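Local coordinates for terminase subunit UL89 protein (Human herpesvirus 5, PDB 3N4P) that is the C-terminal nuclease domain of the terminase large subunit, which probably helps drive viral genomic DNA into the empty capsid, at residues 62-67 and 133-138; 83-88 and 263-268; 167-172 and 274-279; 119-124 and 156-161. All coordinates share one frame; numbering follows the deposited sequence.

Contact 1. Residues 62-67 and 133-138; sequences TLYVYL and ELRIAV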
loop_
_atom_site.group_PDB
_atom_site.type_symbol
_atom_site.label_atom_id
_atom_site.label_comp_id
_atom_site.label_asym_id
_atom_site.label_seq_id
_atom_site.Cartn_x
_atom_site.Cartn_y
_atom_site.Cartn_z
ATOM N N THR B 62 -20.394 -4.350 -2.259
ATOM C CA THR B 62 -20.630 -5.740 -2.145
ATOM C C THR B 62 -19.382 -6.528 -1.829
ATOM O O THR B 62 -18.421 -6.453 -2.551
ATOM C CB THR B 62 -21.285 -6.279 -3.427
ATOM O OG1 THR B 62 -22.566 -5.680 -3.556
ATOM C CG2 THR B 62 -21.516 -7.781 -3.299
ATOM N N LEU B 63 -19.430 -7.337 -0.773
ATOM C CA LEU B 63 -18.344 -8.293 -0.461
ATOM C C LEU B 63 -18.564 -9.614 -1.228
ATOM O O LEU B 63 -19.541 -10.290 -1.000
ATOM C CB LEU B 63 -18.390 -8.625 1.047
ATOM C CG LEU B 63 -17.162 -8.700 1.902
ATOM C CD1 LEU B 63 -17.227 -9.657 3.168
ATOM C CD2 LEU B 63 -15.802 -8.786 1.097
ATOM N N TYR B 64 -17.681 -10.003 -2.116
ATOM C CA TYR B 64 -17.756 -11.303 -2.786
ATOM C C TYR B 64 -16.883 -12.290 -2.007
ATOM O O TYR B 64 -15.694 -12.001 -1.753
ATOM C CB TYR B 64 -17.236 -11.171 -4.255
ATOM C CG TYR B 64 -18.171 -10.309 -5.061
ATOM C CD1 TYR B 64 -18.054 -8.921 -5.035
ATOM C CD2 TYR B 64 -19.272 -10.876 -5.738
ATOM C CE1 TYR B 64 -18.983 -8.081 -5.771
ATOM C CE2 TYR B 64 -20.230 -10.059 -6.488
ATOM C CZ TYR B 64 -20.075 -8.658 -6.471
ATOM O OH TYR B 64 -20.991 -7.833 -7.121
ATOM N N VAL B 65 -17.414 -13.443 -1.633
ATOM C CA VAL B 65 -16.526 -14.450 -1.057
ATOM C C VAL B 65 -16.613 -15.841 -1.733
ATOM O O VAL B 65 -17.653 -16.245 -2.191
ATOM C CB VAL B 65 -16.701 -14.636 0.556
ATOM C CG1 VAL B 65 -17.545 -13.564 1.283
ATOM C CG2 VAL B 65 -17.021 -16.012 0.901
ATOM N N TYR B 66 -15.553 -16.629 -1.657
ATOM C CA TYR B 66 -15.600 -17.963 -2.209
ATOM C C TYR B 66 -14.905 -18.878 -1.262
ATOM O O TYR B 66 -13.838 -18.533 -0.768
ATOM C CB TYR B 66 -14.726 -17.957 -3.465
ATOM C CG TYR B 66 -14.563 -19.268 -4.141
ATOM C CD1 TYR B 66 -15.495 -19.699 -5.097
ATOM C CD2 TYR B 66 -13.436 -20.061 -3.910
ATOM C CE1 TYR B 66 -15.320 -20.919 -5.798
ATOM C CE2 TYR B 66 -13.264 -21.286 -4.583
ATOM C CZ TYR B 66 -14.203 -21.697 -5.523
ATOM O OH TYR B 66 -14.032 -22.880 -6.199
ATOM N N LEU B 67 -15.421 -20.093 -1.123
ATOM C CA LEU B 67 -14.674 -21.107 -0.422
ATOM C C LEU B 67 -14.888 -22.455 -1.047
ATOM O O LEU B 67 -15.908 -22.714 -1.672
ATOM C CB LEU B 67 -15.053 -21.164 1.077
ATOM C CG LEU B 67 -16.492 -21.549 1.400
ATOM C CD1 LEU B 67 -16.669 -22.298 2.797
ATOM C CD2 LEU B 67 -17.313 -20.280 1.402
ATOM N N GLU B 133 -23.914 -5.499 1.301
ATOM C CA GLU B 133 -24.366 -6.792 0.748
ATOM C C GLU B 133 -23.253 -7.846 0.722
ATOM O O GLU B 133 -22.096 -7.506 0.541
ATOM C CB GLU B 133 -24.843 -6.552 -0.675
ATOM C CG GLU B 133 -25.510 -7.706 -1.454
ATOM C CD GLU B 133 -25.961 -7.220 -2.857
ATOM O OE1 GLU B 133 -25.082 -6.996 -3.766
ATOM O OE2 GLU B 133 -27.191 -7.025 -3.058
ATOM N N LEU B 134 -23.613 -9.114 0.885
ATOM C CA LEU B 134 -22.703 -10.262 0.734
ATOM C C LEU B 134 -23.097 -11.192 -0.370
ATOM O O LEU B 134 -24.248 -11.567 -0.447
ATOM C CB LEU B 134 -22.789 -11.160 1.937
ATOM C CG LEU B 134 -21.818 -10.948 3.034
ATOM C CD1 LEU B 134 -22.385 -11.797 4.252
ATOM C CD2 LEU B 134 -20.394 -11.355 2.524
ATOM N N ARG B 135 -22.137 -11.641 -1.157
ATOM C CA ARG B 135 -22.390 -12.595 -2.198
ATOM C C ARG B 135 -21.394 -13.682 -2.071
ATOM O O ARG B 135 -20.190 -13.437 -2.168
ATOM C CB ARG B 135 -22.234 -11.949 -3.542
ATOM C CG ARG B 135 -23.456 -11.222 -3.953
ATOM C CD ARG B 135 -23.301 -10.456 -5.297
ATOM N NE ARG B 135 -24.523 -9.686 -5.436
ATOM C CZ ARG B 135 -25.426 -9.806 -6.423
ATOM N NH1 ARG B 135 -25.209 -10.605 -7.487
ATOM N NH2 ARG B 135 -26.544 -9.074 -6.357
ATOM N N ILE B 136 -21.890 -14.899 -1.883
ATOM C CA ILE B 136 -21.061 -16.004 -1.447
ATOM C C ILE B 136 -21.199 -17.171 -2.403
ATOM O O ILE B 136 -22.286 -17.584 -2.683
ATOM C CB ILE B 136 -21.493 -16.451 -0.007
ATOM C CG1 ILE B 136 -21.360 -15.273 0.954
ATOM C CG2 ILE B 136 -20.672 -17.666 0.511
ATOM C CD1 ILE B 136 -22.067 -15.523 2.328
ATOM N N ALA B 137 -20.085 -17.721 -2.858
ATOM C CA ALA B 137 -20.098 -18.975 -3.594
ATOM C C ALA B 137 -19.429 -20.093 -2.818
ATOM O O ALA B 137 -18.284 -19.945 -2.389
ATOM C CB ALA B 137 -19.315 -18.765 -4.927
ATOM N N VAL B 138 -20.036 -21.244 -2.735
ATOM C CA VAL B 138 -19.451 -22.350 -1.983
ATOM C C VAL B 138 -19.303 -23.444 -3.011
ATOM O O VAL B 138 -20.302 -23.922 -3.522
ATOM C CB VAL B 138 -20.403 -22.921 -0.859
ATOM C CG1 VAL B 138 -19.730 -24.069 -0.105
ATOM C CG2 VAL B 138 -20.823 -21.876 0.178
#
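Strands 62-67 and 133-138 run parallel at the heart of the mixed sheet of an RNase H-like nuclease domain, and T62 to L67 pair in step with E133 to V138. Each strand is followed at once by a magnesium ligand, D68 and E139, so their pairing probably helps set the spacing of D68 and E139. Five backbone hydrogen bonds join them, from L63 N to E133 O at one end to L67 N to A137 O at the other, the shortest being V65 N to R135 O at 2.8 Å. L63, V65 and L67 share a face with L134, I136 and V138, where branched apolar side chains suit packing under helix 109-127. There L134 CD2 lies 3.7 Å from L63 CD1 and 3.8 Å from V65 CG1. On the other face, small A137 leaves room for the Y66 ring, its CB 3.9 Å from Y66 CD1, beneath helix 256-267. Y64 and R135 lie side by side, with R135 CD 3.3 Å from Y64 CE2; the guanidinium goes on to bond A273 O through NH1. At the polar end E133 extends, CG anti to the backbone N (chi1 -174°), and its OE1 is gripped from opposite faces of the carboxylate plane: T62 OG1 donates at 2.8 Å, and R135 NE completes a salt bridge at 3.2 Å.

Contact 2. Residues 83-88 and 263-268; sequences AAVGAY and MATYLC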
loop_
_atom_site.group_PDB
_atom_site.type_symbol
_atom_site.label_atom_id
_atom_site.label_comp_id
_atom_site.label_asym_id
_atom_site.label_seq_id
_atom_site.Cartn_x
_atom_site.Cartn_y
_atom_site.Cartn_z
ATOM N N ALA B 83 -11.659 -16.563 0.588
ATOM C CA ALA B 83 -11.249 -15.233 0.213
ATOM C C ALA B 83 -12.456 -14.325 0.125
ATOM O O ALA B 83 -13.561 -14.713 -0.304
ATOM C CB ALA B 83 -10.510 -15.242 -1.146
ATOM N N ALA B 84 -12.193 -13.071 0.475
ATOM C CA ALA B 84 -13.201 -12.039 0.523
ATOM C C ALA B 84 -12.617 -10.801 -0.135
ATOM O O ALA B 84 -11.623 -10.244 0.380
ATOM C CB ALA B 84 -13.579 -11.755 1.989
ATOM N N VAL B 85 -13.261 -10.395 -1.252
ATOM C CA VAL B 85 -12.884 -9.278 -2.123
ATOM C C VAL B 85 -14.028 -8.298 -2.473
ATOM O O VAL B 85 -15.210 -8.651 -2.405
ATOM C CB VAL B 85 -12.219 -9.769 -3.426
ATOM C CG1 VAL B 85 -11.219 -10.920 -3.146
ATOM C CG2 VAL B 85 -13.246 -10.259 -4.323
ATOM N N GLY B 86 -13.674 -7.043 -2.803
ATOM C CA GLY B 86 -14.640 -5.983 -3.142
ATOM C C GLY B 86 -13.962 -5.047 -4.146
ATOM O O GLY B 86 -12.724 -4.981 -4.193
ATOM N N ALA B 87 -14.740 -4.266 -4.869
ATOM C CA ALA B 87 -14.180 -3.404 -5.852
ATOM C C ALA B 87 -13.688 -2.091 -5.253
ATOM O O ALA B 87 -14.243 -1.580 -4.269
ATOM C CB ALA B 87 -15.160 -3.192 -6.976
ATOM N N TYR B 88 -12.632 -1.552 -5.877
ATOM C CA TYR B 88 -12.278 -0.158 -5.649
ATOM C C TYR B 88 -11.910 0.479 -6.962
ATOM O O TYR B 88 -10.926 0.065 -7.555
ATOM C CB TYR B 88 -11.146 -0.017 -4.611
ATOM C CG TYR B 88 -10.664 1.389 -4.555
ATOM C CD1 TYR B 88 -11.491 2.395 -4.047
ATOM C CD2 TYR B 88 -9.409 1.760 -5.093
ATOM C CE1 TYR B 88 -11.072 3.695 -4.031
ATOM C CE2 TYR B 88 -9.007 3.074 -5.086
ATOM C CZ TYR B 88 -9.851 4.041 -4.555
ATOM O OH TYR B 88 -9.487 5.378 -4.544
ATOM N N MET B 263 -11.154 -16.997 -7.790
ATOM C CA MET B 263 -12.558 -17.213 -8.051
ATOM C C MET B 263 -13.413 -16.112 -7.445
ATOM O O MET B 263 -14.341 -15.639 -8.081
ATOM C CB MET B 263 -12.996 -18.583 -7.559
ATOM C CG MET B 263 -12.340 -19.718 -8.232
ATOM S SD MET B 263 -12.531 -19.720 -10.088
ATOM C CE MET B 263 -11.285 -20.977 -10.353
ATOM N N ALA B 264 -13.102 -15.672 -6.243
ATOM C CA ALA B 264 -13.856 -14.536 -5.735
ATOM C C ALA B 264 -13.723 -13.361 -6.711
ATOM O O ALA B 264 -14.717 -12.694 -7.006
ATOM C CB ALA B 264 -13.414 -14.148 -4.317
ATOM N N THR B 265 -12.520 -13.100 -7.205
ATOM C CA THR B 265 -12.321 -11.963 -8.116
ATOM C C THR B 265 -13.108 -12.150 -9.414
ATOM O O THR B 265 -13.805 -11.243 -9.851
ATOM C CB THR B 265 -10.807 -11.671 -8.367
ATOM O OG1 THR B 265 -10.164 -12.804 -8.978
ATOM C CG2 THR B 265 -10.110 -11.415 -7.043
ATOM N N TYR B 266 -13.040 -13.344 -9.987
ATOM C CA TYR B 266 -13.807 -13.737 -11.140
ATOM C C TYR B 266 -15.346 -13.582 -10.999
ATOM O O TYR B 266 -16.016 -13.084 -11.932
ATOM C CB TYR B 266 -13.480 -15.188 -11.429
ATOM C CG TYR B 266 -14.075 -15.744 -12.686
ATOM C CD1 TYR B 266 -13.646 -15.273 -13.948
ATOM C CD2 TYR B 266 -15.032 -16.770 -12.635
ATOM C CE1 TYR B 266 -14.159 -15.773 -15.118
ATOM C CE2 TYR B 266 -15.551 -17.305 -13.826
ATOM C CZ TYR B 266 -15.111 -16.783 -15.061
ATOM O OH TYR B 266 -15.590 -17.267 -16.255
ATOM N N LEU B 267 -15.931 -14.015 -9.872
ATOM C CA LEU B 267 -17.368 -13.920 -9.809
ATOM C C LEU B 267 -17.813 -12.500 -9.485
ATOM O O LEU B 267 -18.993 -12.239 -9.473
ATOM C CB LEU B 267 -17.986 -14.901 -8.838
ATOM C CG LEU B 267 -18.174 -16.419 -8.906
ATOM C CD1 LEU B 267 -18.054 -17.096 -10.282
ATOM C CD2 LEU B 267 -17.328 -17.082 -7.894
ATOM N N CYS B 268 -16.882 -11.592 -9.205
ATOM C CA CYS B 268 -17.182 -10.138 -9.249
ATOM C C CYS B 268 -17.957 -9.604 -10.493
ATOM O O CYS B 268 -18.841 -8.758 -10.324
ATOM C CB CYS B 268 -15.931 -9.262 -9.040
ATOM S SG CYS B 268 -15.634 -8.562 -7.355
#
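V85, on strand 80-88, meets A264 and C268 of segment 263-268, and the contact between the two segments is made by apolar packing. Its centre is V85 CG2, which lies 3.9 Å from A264 CB. With chi1 at -42° the other branch, CG1, is anti to the carbonyl carbon, beside both A264 CB and T265 CG2, each 4.1 Å from V85 CG1; the V85 and T265 side chains meet at about a right angle. Farther back along the strand, A83 CB faces the same methyl, A264 CB, at 4.4 Å. Alanine on both sides lets the helix come close, while the two methyl branches of V85 spread over A264 and T265. C268 SG adds a sulfur contact, 4.2 Å from V85 CG2, and it also packs on Y64 of the neighbouring strand 62-67.

The polar atom of this surface is served within the helix. T265 OG1 bonds backward, chiefly to I262 O with V261 O also within hydrogen-bonding reach, which leaves its methyl to meet the sheet. The short segments 83-88 and 263-267 run at 35°, their axes 8.0 Å apart. Helix 256-267 begins with D256, a predicted nuclease residue, and covers one face of the central sheet, the helix-on-sheet layering of an RNase H-like fold.

Contact 3. Residues 167-172 and 274-279; sequences LFYHTP and IRFRVS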
loop_
_atom_site.group_PDB
_atom_site.type_symbol
_atom_site.label_atom_id
_atom_site.label_comp_id
_atom_site.label_asym_id
_atom_site.label_seq_id
_atom_site.Cartn_x
_atom_site.Cartn_y
_atom_site.Cartn_z
ATOM N N LEU B 167 -26.633 -13.362 -0.220
ATOM C CA LEU B 167 -27.028 -14.026 -1.477
ATOM C C LEU B 167 -26.006 -15.109 -1.706
ATOM O O LEU B 167 -24.867 -14.939 -1.350
ATOM C CB LEU B 167 -26.949 -13.077 -2.661
ATOM C CG LEU B 167 -28.049 -12.032 -2.852
ATOM C CD1 LEU B 167 -27.863 -10.782 -2.009
ATOM C CD2 LEU B 167 -28.140 -11.671 -4.295
ATOM N N PHE B 168 -26.410 -16.222 -2.278
ATOM C CA PHE B 168 -25.518 -17.328 -2.492
ATOM C C PHE B 168 -25.563 -17.641 -3.972
ATOM O O PHE B 168 -26.540 -17.337 -4.654
ATOM C CB PHE B 168 -25.892 -18.549 -1.668
ATOM C CG PHE B 168 -25.391 -18.500 -0.267
ATOM C CD1 PHE B 168 -26.125 -17.877 0.722
ATOM C CD2 PHE B 168 -24.168 -19.067 0.073
ATOM C CE1 PHE B 168 -25.670 -17.836 2.052
ATOM C CE2 PHE B 168 -23.697 -19.022 1.408
ATOM C CZ PHE B 168 -24.445 -18.399 2.392
ATOM N N TYR B 169 -24.472 -18.175 -4.494
ATOM C CA TYR B 169 -24.422 -18.475 -5.931
ATOM C C TYR B 169 -25.320 -19.694 -6.012
ATOM O O TYR B 169 -25.110 -20.624 -5.231
ATOM C CB TYR B 169 -23.021 -18.883 -6.327
ATOM C CG TYR B 169 -22.845 -19.017 -7.807
ATOM C CD1 TYR B 169 -22.190 -18.009 -8.538
ATOM C CD2 TYR B 169 -23.299 -20.141 -8.496
ATOM C CE1 TYR B 169 -22.024 -18.120 -9.927
ATOM C CE2 TYR B 169 -23.132 -20.252 -9.909
ATOM C CZ TYR B 169 -22.495 -19.250 -10.597
ATOM O OH TYR B 169 -22.325 -19.353 -11.958
ATOM N N HIS B 170 -26.326 -19.689 -6.882
ATOM C CA HIS B 170 -27.239 -20.858 -7.022
ATOM C C HIS B 170 -27.079 -21.505 -8.369
ATOM O O HIS B 170 -26.898 -20.823 -9.390
ATOM C CB HIS B 170 -28.693 -20.479 -6.817
ATOM C CG HIS B 170 -29.078 -20.387 -5.381
ATOM N ND1 HIS B 170 -30.005 -21.229 -4.796
ATOM C CD2 HIS B 170 -28.657 -19.554 -4.404
ATOM C CE1 HIS B 170 -30.138 -20.913 -3.523
ATOM N NE2 HIS B 170 -29.332 -19.900 -3.260
ATOM N N THR B 171 -27.121 -22.830 -8.370
ATOM C CA THR B 171 -27.050 -23.565 -9.631
ATOM C C THR B 171 -28.151 -24.632 -9.658
ATOM O O THR B 171 -28.476 -25.222 -8.636
ATOM C CB THR B 171 -25.659 -24.214 -9.872
ATOM O OG1 THR B 171 -25.572 -25.441 -9.142
ATOM C CG2 THR B 171 -24.585 -23.343 -9.372
ATOM N N PRO B 172 -28.726 -24.873 -10.838
ATOM C CA PRO B 172 -29.743 -25.917 -10.981
ATOM C C PRO B 172 -29.178 -27.307 -10.660
ATOM O O PRO B 172 -28.005 -27.567 -10.898
ATOM C CB PRO B 172 -30.125 -25.820 -12.459
ATOM C CG PRO B 172 -28.934 -25.191 -13.121
ATOM C CD PRO B 172 -28.415 -24.216 -12.126
ATOM N N ILE B 274 -26.940 -12.487 -11.884
ATOM C CA ILE B 274 -28.209 -13.160 -11.645
ATOM C C ILE B 274 -28.127 -14.488 -10.887
ATOM O O ILE B 274 -29.154 -14.951 -10.391
ATOM C CB ILE B 274 -29.050 -13.470 -12.926
ATOM C CG1 ILE B 274 -28.169 -13.695 -14.158
ATOM C CG2 ILE B 274 -30.250 -12.488 -13.106
ATOM C CD1 ILE B 274 -27.515 -15.083 -14.187
ATOM N N ARG B 275 -26.941 -15.108 -10.809
ATOM C CA ARG B 275 -26.811 -16.438 -10.166
ATOM C C ARG B 275 -26.958 -16.349 -8.651
ATOM O O ARG B 275 -27.316 -17.312 -7.982
ATOM C CB ARG B 275 -25.496 -17.144 -10.531
ATOM C CG ARG B 275 -25.296 -17.482 -12.031
ATOM C CD ARG B 275 -26.395 -18.416 -12.559
ATOM N NE ARG B 275 -26.250 -19.816 -12.130
ATOM C CZ ARG B 275 -25.696 -20.779 -12.871
ATOM N NH1 ARG B 275 -25.224 -20.502 -14.082
ATOM N NH2 ARG B 275 -25.615 -22.023 -12.409
ATOM N N PHE B 276 -26.705 -15.166 -8.126
ATOM C CA PHE B 276 -26.738 -14.929 -6.708
ATOM C C PHE B 276 -28.176 -14.678 -6.259
ATOM O O PHE B 276 -28.867 -13.811 -6.793
ATOM C CB PHE B 276 -25.781 -13.790 -6.314
ATOM C CG PHE B 276 -24.334 -14.140 -6.469
ATOM C CD1 PHE B 276 -23.612 -14.665 -5.398
ATOM C CD2 PHE B 276 -23.679 -13.918 -7.685
ATOM C CE1 PHE B 276 -22.278 -15.013 -5.521
ATOM C CE2 PHE B 276 -22.379 -14.251 -7.846
ATOM C CZ PHE B 276 -21.630 -14.784 -6.781
ATOM N N ARG B 277 -28.635 -15.471 -5.308
ATOM C CA ARG B 277 -29.994 -15.374 -4.907
ATOM C C ARG B 277 -30.151 -15.622 -3.424
ATOM O O ARG B 277 -29.368 -16.357 -2.822
ATOM C CB ARG B 277 -30.842 -16.358 -5.694
ATOM C CG ARG B 277 -32.298 -16.118 -5.470
ATOM C CD ARG B 277 -33.119 -16.929 -6.445
ATOM N NE ARG B 277 -32.731 -16.681 -7.851
ATOM C CZ ARG B 277 -33.602 -16.746 -8.858
ATOM N NH1 ARG B 277 -34.894 -17.039 -8.615
ATOM N NH2 ARG B 277 -33.201 -16.524 -10.100
ATOM N N VAL B 278 -31.171 -15.021 -2.834
ATOM C CA VAL B 278 -31.454 -15.293 -1.412
ATOM C C VAL B 278 -31.501 -16.806 -1.082
ATOM O O VAL B 278 -32.235 -17.559 -1.691
ATOM C CB VAL B 278 -32.633 -14.453 -0.898
ATOM C CG1 VAL B 278 -33.112 -14.917 0.506
ATOM C CG2 VAL B 278 -32.191 -12.989 -0.858
ATOM N N SER B 279 -30.596 -17.231 -0.198
ATOM C CA SER B 279 -30.596 -18.581 0.421
ATOM C C SER B 279 -31.387 -18.539 1.727
ATOM O O SER B 279 -32.607 -18.643 1.724
ATOM C CB SER B 279 -29.145 -19.041 0.739
ATOM O OG SER B 279 -29.049 -19.727 2.021
#
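Backbones of 167-169 and 276-277 pair antiparallel, F168 and R277 as a hydrogen-bonded pair and Y169 with F276 as a non-hydrogen-bonded one, so the short C-terminal strand adds to the sheet beside strand 165-172. F168 N gives to R277 O at 3.0 Å, R277 N returns to F168 O at 2.9 Å, and H170 N continues the ladder to R275 O at 2.8 Å. Beside them Y169 and F276 form an edge-to-face stack, the edge of Y169 directed at the face of F276 with planes 81° apart; Y169 CD1 comes 3.7 Å from F276 CZ. L167 CD2 packs on the root of F276, 3.8 Å from F276 CB, an apolar branch suited to a buried site. On the opposite sheet face F168 packs on A151 and R155 of helix 144-161, and its ring meets S279 CB obliquely. R275 folds over the tyrosine: its CB stands above the Y169 ring face in a CH-pi contact, 3.7 Å from the ring centroid. Bends at chi2 (-60°) and chi3 bring the guanidinium back so that Y169 OH lies over one of its faces. The long arginine can thus cover the ring with its CB methylene and still reach the backbone, where R275 NE, with the acceptor in the guanidinium plane, donates a nearly straight bond (167°) to H170 O at 3.0 Å.

Contact 4. Residues 119-124 and 156-161; sequences HMIISV and QSVQSS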
loop_
_atom_site.group_PDB
_atom_site.type_symbol
_atom_site.label_atom_id
_atom_site.label_comp_id
_atom_site.label_asym_id
_atom_site.label_seq_id
_atom_site.Cartn_x
_atom_site.Cartn_y
_atom_site.Cartn_z
ATOM N N HIS B 119 -16.772 -16.046 10.757
ATOM C CA HIS B 119 -15.977 -15.181 11.603
ATOM C C HIS B 119 -15.139 -14.199 10.755
ATOM O O HIS B 119 -15.052 -12.983 11.049
ATOM C CB HIS B 119 -15.077 -16.089 12.422
ATOM C CG HIS B 119 -14.364 -15.410 13.529
ATOM N ND1 HIS B 119 -14.784 -14.206 14.063
ATOM C CD2 HIS B 119 -13.248 -15.759 14.210
ATOM C CE1 HIS B 119 -13.960 -13.852 15.040
ATOM N NE2 HIS B 119 -13.022 -14.776 15.150
ATOM N N MET B 120 -14.553 -14.662 9.666
ATOM C CA MET B 120 -13.802 -13.707 8.841
ATOM C C MET B 120 -14.735 -12.619 8.256
ATOM O O MET B 120 -14.385 -11.434 8.269
ATOM C CB MET B 120 -13.115 -14.408 7.698
ATOM C CG MET B 120 -12.594 -13.391 6.569
ATOM S SD MET B 120 -12.368 -14.223 5.001
ATOM C CE MET B 120 -14.007 -14.338 4.307
ATOM N N ILE B 121 -15.864 -13.030 7.685
ATOM C CA ILE B 121 -16.877 -12.127 7.103
ATOM C C ILE B 121 -17.412 -11.041 8.069
ATOM O O ILE B 121 -17.490 -9.874 7.671
ATOM C CB ILE B 121 -18.081 -12.954 6.556
ATOM C CG1 ILE B 121 -17.662 -13.671 5.253
ATOM C CG2 ILE B 121 -19.366 -12.070 6.337
ATOM C CD1 ILE B 121 -18.586 -15.009 5.110
ATOM N N ILE B 122 -17.759 -11.434 9.287
ATOM C CA ILE B 122 -18.197 -10.527 10.332
ATOM C C ILE B 122 -17.102 -9.510 10.672
ATOM O O ILE B 122 -17.397 -8.317 10.783
ATOM C CB ILE B 122 -18.685 -11.323 11.556
ATOM C CG1 ILE B 122 -19.914 -12.182 11.189
ATOM C CG2 ILE B 122 -18.999 -10.431 12.859
ATOM C CD1 ILE B 122 -19.952 -13.474 12.184
ATOM N N SER B 123 -15.833 -9.930 10.800
ATOM C CA SER B 123 -14.797 -8.934 11.071
ATOM C C SER B 123 -14.653 -7.963 9.902
ATOM O O SER B 123 -14.425 -6.788 10.124
ATOM C CB SER B 123 -13.445 -9.577 11.337
ATOM O OG SER B 123 -13.589 -10.426 12.477
ATOM N N VAL B 124 -14.717 -8.473 8.676
ATOM C CA VAL B 124 -14.588 -7.647 7.517
ATOM C C VAL B 124 -15.722 -6.633 7.469
ATOM O O VAL B 124 -15.451 -5.457 7.184
ATOM C CB VAL B 124 -14.603 -8.434 6.240
ATOM C CG1 VAL B 124 -14.745 -7.458 4.966
ATOM C CG2 VAL B 124 -13.335 -9.256 6.088
ATOM N N GLN B 156 -26.473 -18.567 8.553
ATOM C CA GLN B 156 -26.768 -18.592 9.981
ATOM C C GLN B 156 -25.862 -17.770 10.934
ATOM O O GLN B 156 -26.386 -16.955 11.708
ATOM C CB GLN B 156 -26.766 -20.032 10.435
ATOM C CG GLN B 156 -28.078 -20.626 10.405
ATOM C CD GLN B 156 -28.058 -22.085 10.878
ATOM O OE1 GLN B 156 -28.412 -23.007 10.097
ATOM N NE2 GLN B 156 -27.608 -22.311 12.131
ATOM N N SER B 157 -24.534 -18.003 10.924
ATOM C CA SER B 157 -23.625 -17.206 11.786
ATOM C C SER B 157 -23.675 -15.747 11.387
ATOM O O SER B 157 -23.814 -14.870 12.241
ATOM C CB SER B 157 -22.142 -17.640 11.779
ATOM O OG SER B 157 -22.002 -19.022 11.985
ATOM N N VAL B 158 -23.627 -15.479 10.107
ATOM C CA VAL B 158 -23.587 -14.098 9.650
ATOM C C VAL B 158 -24.761 -13.296 10.177
ATOM O O VAL B 158 -24.560 -12.313 10.923
ATOM C CB VAL B 158 -23.424 -14.002 8.108
ATOM C CG1 VAL B 158 -23.576 -12.557 7.653
ATOM C CG2 VAL B 158 -22.075 -14.553 7.707
ATOM N N GLN B 159 -25.966 -13.799 9.874
ATOM C CA GLN B 159 -27.244 -13.216 10.304
ATOM C C GLN B 159 -27.501 -13.173 11.758
ATOM O O GLN B 159 -28.267 -12.323 12.165
ATOM C CB GLN B 159 -28.461 -13.777 9.521
ATOM C CG GLN B 159 -28.264 -13.253 8.002
ATOM C CD GLN B 159 -29.457 -13.555 7.119
ATOM O OE1 GLN B 159 -30.245 -14.442 7.422
ATOM N NE2 GLN B 159 -29.598 -12.796 6.023
ATOM N N SER B 160 -26.901 -14.095 12.529
ATOM C CA SER B 160 -26.964 -14.054 14.011
ATOM C C SER B 160 -26.226 -12.837 14.489
ATOM O O SER B 160 -26.647 -12.221 15.458
ATOM C CB SER B 160 -26.219 -15.215 14.664
ATOM O OG SER B 160 -26.676 -16.497 14.271
ATOM N N SER B 161 -25.125 -12.493 13.802
ATOM C CA SER B 161 -24.221 -11.457 14.265
ATOM C C SER B 161 -24.496 -10.049 13.780
ATOM O O SER B 161 -24.162 -9.115 14.476
ATOM C CB SER B 161 -22.753 -11.812 13.924
ATOM O OG SER B 161 -22.277 -12.784 14.863
#
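I121 and I122, neighbours on helix 109-127, both turn toward segment 156-161 but meet it at different depths. I121 approaches V158 nearly at a right angle, methyl against methyl, I121 CG2 to V158 CG2 at 3.9 Å. Beta-branched residues suit this place because each can offer one methyl to the partner helix and keep another branch for the sheet below. I122 lies nearer the solvent. Its CG1 is anti to the carbonyl carbon (chi1 -63°), and from there CD1 reaches across to S161, 3.6 Å from S161 OG and 3.7 Å from S161 CB. I122 CD1 also lies 4.1 Å from S157 O. Small serines let the isoleucine come close to that helix, and a hydroxyl is well tolerated at this partly open edge; S157 OG is satisfied by E115 OE2 of helix 109-127. The axes of the two segments approach to 9.5 Å at 34°, and little surface is buried. Both helices rest on the sheet face opposite helix 256-267: I121 and V158 each touch L134 of strand 133-138, M120 leans the other way onto V82 and A84 of strand 80-88, and helix 144-161 links parallel neighbours 133-138 and 165-172 as a beta-alpha-beta crossover.

In the fold
Contacts 1 and 2 form the buried centre, each about 7 Å from the chain's centre, whereas contacts 3 and 4 lie farther out and are partly buried. Contacts 1 and 3 are both made by strand pairing in one sheet and share neighbouring strands: 133-138 hands its hydrogen bonds on to 165-172, through I136 O to Y169 N. Contact 2 sets a helix on a strand and contact 4 a helix on a helix, on opposite faces of that sheet; both hold by van der Waals packing, without polar bonds between their segments. L134 and I121 join contact 1 to contact 4, while Y64 and C268 join it to contact 2. Charged groups concentrate in contact 3 and at the polar end of contact 1, whose buried end holds Y66.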